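Phenylacetate-coenzyme A ligase (Bacteroides vulgatus, PDB 3LAX) belongs to the ligases of the AMP-binding enzyme family, represented here by its small C-terminal alpha/beta domain. Local coordinates at residues E49-Q54 against V87-L92. Sequence-based numbering, arbitrary orientation. Where two conformers were deposited one is given.
Sequences EVELSQ and VPKGAL
The carboxylate of E51 grips the 87-92 loop through two backbone N-H groups, one in its turn and one just after it. G90 N donates to E51 OE1 at 2.9 Å in a nearly straight bond (172°), arriving from well above the carboxylate plane. L92 N reaches E51 OE2 at 3.0 Å, on the anti side and close to that plane. K94 adds a salt bridge to OE2 and also bonds the carbonyl of L92, so the charge of E51 has a lysine partner besides the two amides. Beyond CG the glutamate is extended (chi2 -170°), which carries CD away from the strand towards the turn. That turn, P88 to A91, is type II, closed by A91 N to P88 O (3.0 Å); the positive phi of G90 (91°) suits glycine at its third position.

Two backbone bonds, V87 N to V50 O (2.9 Å) and V87 O to L52 N (2.8 Å), flank E51 and define a parallel bridge between E51 and V87. The E51 CA-H also points at V87 O, with the carbon 3.4 Å from the oxygen.

Outside these polar contacts, the side chains of L92 and E51 run alongside each other in opposing senses, L92 CD1 lying 3.9 Å from E51 CG. L92 CD2 meets E49 CB and OE1, whereas the CG2 methyl of V87 rests on V50 O at 3.5 Å.

Within the AMP-binding enzyme C-terminal domain, the contact thus joins the end of strand 43-52 to the loop leaving strand 83-87, an outermost strand of the mixed sheet; on its other flank, 43-52 pairs antiparallel with 32-40, where E51 bonds D32 through the backbone.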
ATOM      1  N   GLU A  49      -0.096  -0.622   3.533  1.00 13.80           N
ATOM      2  CA  GLU A  49       0.482  -1.661   4.383  1.00 13.91           C
ATOM      3  C   GLU A  49       0.631  -2.923   3.549  1.00 14.82           C
ATOM      4  O   GLU A  49      -0.261  -3.288   2.783  1.00 15.37           O
ATOM      5  CB  GLU A  49      -0.433  -1.964   5.562  1.00 15.43           C
ATOM      6  CG  GLU A  49      -0.449  -0.889   6.626  1.00 17.08           C
ATOM      7  CD  GLU A  49      -1.482  -1.153   7.699  1.00 19.86           C
ATOM      8  OE1 GLU A  49      -2.690  -1.193   7.378  1.00 20.75           O
ATOM      9  OE2 GLU A  49      -1.087  -1.332   8.869  1.00 23.78           O
ATOM     10  N   VAL A  50       1.763  -3.595   3.679  1.00 14.60           N
ATOM     11  CA  VAL A  50       1.945  -4.861   2.985  0.50 15.53           C
ATOM     12  C   VAL A  50       2.689  -5.827   3.883  1.00 14.32           C
ATOM     13  O   VAL A  50       3.632  -5.453   4.587  1.00 14.82           O
ATOM     14  CB  VAL A  50       2.647  -4.704   1.606  0.50 16.45           C
ATOM     15  CG1 VAL A  50       3.962  -3.962   1.741  0.50 14.08           C
ATOM     16  CG2 VAL A  50       2.847  -6.066   0.942  0.50 16.55           C
ATOM     17  N   GLU A  51       2.227  -7.069   3.876  1.00 14.75           N
ATOM     18  CA  GLU A  51       2.858  -8.097   4.688  1.00 14.35           C
ATOM     19  C   GLU A  51       4.203  -8.496   4.122  1.00 14.32           C
ATOM     20  O   GLU A  51       4.375  -8.651   2.904  1.00 15.41           O
ATOM     21  CB  GLU A  51       1.971  -9.334   4.778  1.00 15.62           C
ATOM     22  CG  GLU A  51       0.725  -9.109   5.570  1.00 15.56           C
ATOM     23  CD  GLU A  51      -0.029 -10.396   5.866  1.00 17.95           C
ATOM     24  OE1 GLU A  51       0.456 -11.486   5.496  1.00 20.71           O
ATOM     25  OE2 GLU A  51      -1.119 -10.312   6.468  1.00 20.21           O
ATOM     26  N   LEU A  52       5.152  -8.704   5.026  1.00 14.66           N
ATOM     27  CA  LEU A  52       6.415  -9.298   4.653  1.00 15.31           C
ATOM     28  C   LEU A  52       6.222 -10.774   4.364  1.00 15.68           C
ATOM     29  O   LEU A  52       5.326 -11.427   4.928  1.00 17.46           O
ATOM     30  CB  LEU A  52       7.415  -9.136   5.791  1.00 16.37           C
ATOM     31  CG  LEU A  52       7.843  -7.698   6.065  1.00 17.22           C
ATOM     32  CD1 LEU A  52       8.549  -7.622   7.416  1.00 18.78           C
ATOM     33  CD2 LEU A  52       8.746  -7.182   4.948  1.00 17.15           C
ATOM     34  N   SER A  53       7.061 -11.304   3.484  1.00 16.39           N
ATOM     35  CA  SER A  53       7.130 -12.739   3.284  1.00 16.65           C
ATOM     36  C   SER A  53       7.675 -13.391   4.556  1.00 17.03           C
ATOM     37  O   SER A  53       8.489 -12.791   5.261  1.00 18.65           O
ATOM     38  CB  SER A  53       8.081 -13.056   2.134  1.00 17.60           C
ATOM     39  OG  SER A  53       8.318 -14.447   2.083  1.00 18.48           O
ATOM     40  N   GLN A  54       7.244 -14.611   4.853  1.00 18.16           N
ATOM     41  CA  GLN A  54       7.806 -15.310   6.010  1.00 20.18           C
ATOM     42  C   GLN A  54       9.282 -15.588   5.794  1.00 20.61           C
ATOM     43  O   GLN A  54       9.992 -15.894   6.742  1.00 22.70           O
ATOM     44  CB  GLN A  54       7.054 -16.604   6.327  1.00 23.69           C
ATOM     45  CG  GLN A  54       6.977 -17.580   5.180  1.00 26.74           C
ATOM     46  CD  GLN A  54       5.691 -17.431   4.397  1.00 29.13           C
ATOM     47  OE1 GLN A  54       5.397 -16.357   3.866  1.00 27.99           O
ATOM     48  NE2 GLN A  54       4.910 -18.505   4.332  1.00 30.14           N
ATOM     49  N   VAL A  87       4.565  -4.768   7.296  1.00 15.39           N
ATOM     50  CA  VAL A  87       4.018  -5.337   8.518  1.00 16.33           C
ATOM     51  C   VAL A  87       4.312  -6.828   8.542  1.00 16.23           C
ATOM     52  O   VAL A  87       4.561  -7.437   7.498  1.00 16.50           O
ATOM     53  CB  VAL A  87       2.493  -5.063   8.645  1.00 16.99           C
ATOM     54  CG1 VAL A  87       2.223  -3.555   8.619  1.00 18.53           C
ATOM     55  CG2 VAL A  87       1.703  -5.772   7.545  1.00 16.21           C
ATOM     56  N   PRO A  88       4.302  -7.427   9.735  1.00 19.20           N
ATOM     57  CA  PRO A  88       4.648  -8.846   9.838  1.00 20.89           C
ATOM     58  C   PRO A  88       3.683  -9.746   9.078  1.00 18.84           C
ATOM     59  O   PRO A  88       2.511  -9.405   8.892  1.00 19.37           O
ATOM     60  CB  PRO A  88       4.529  -9.126  11.337  1.00 22.88           C
ATOM     61  CG  PRO A  88       4.680  -7.794  11.991  1.00 22.61           C
ATOM     62  CD  PRO A  88       4.065  -6.811  11.052  1.00 21.39           C
ATOM     63  N   LYS A  89       4.177 -10.896   8.643  1.00 19.59           N
ATOM     64  CA  LYS A  89       3.314 -11.877   8.015  1.00 22.73           C
ATOM     65  C   LYS A  89       2.118 -12.170   8.916  1.00 22.60           C
ATOM     66  O   LYS A  89       2.274 -12.400  10.123  1.00 24.01           O
ATOM     67  CB  LYS A  89       4.097 -13.157   7.731  1.00 26.14           C
ATOM     68  CG  LYS A  89       3.256 -14.266   7.134  1.00 29.92           C
ATOM     69  CD  LYS A  89       4.115 -15.446   6.775  1.00 33.06           C
ATOM     70  CE  LYS A  89       3.318 -16.738   6.737  1.00 37.15           C
ATOM     71  NZ  LYS A  89       3.425 -17.485   8.030  1.00 40.72           N
ATOM     72  N   GLY A  90       0.923 -12.137   8.334  1.00 24.80           N
ATOM     73  CA  GLY A  90      -0.295 -12.433   9.071  1.00 24.78           C
ATOM     74  C   GLY A  90      -0.974 -11.231   9.711  1.00 21.06           C
ATOM     75  O   GLY A  90      -2.081 -11.350  10.229  1.00 20.77           O
ATOM     76  N   ALA A  91      -0.328 -10.069   9.661  1.00 17.55           N
ATOM     77  CA  ALA A  91      -0.832  -8.898  10.375  1.00 18.28           C
ATOM     78  C   ALA A  91      -2.047  -8.219   9.731  1.00 18.57           C
ATOM     79  O   ALA A  91      -2.685  -7.390  10.366  1.00 21.38           O
ATOM     80  CB  ALA A  91       0.284  -7.891  10.606  1.00 21.38           C
ATOM     81  N   LEU A  92      -2.370  -8.557   8.484  1.00 18.81           N
ATOM     82  CA  LEU A  92      -3.514  -7.919   7.814  1.00 19.19           C
ATOM     83  C   LEU A  92      -4.717  -8.858   7.788  1.00 25.08           C
ATOM     84  O   LEU A  92      -4.553 -10.067   7.688  1.00 26.43           O
ATOM     85  CB  LEU A  92      -3.140  -7.470   6.397  1.00 18.14           C
ATOM     86  CG  LEU A  92      -2.022  -6.427   6.301  1.00 18.57           C
ATOM     87  CD1 LEU A  92      -1.691  -6.130   4.839  1.00 19.36           C
ATOM     88  CD2 LEU A  92      -2.365  -5.133   7.041  1.00 19.43           C
TER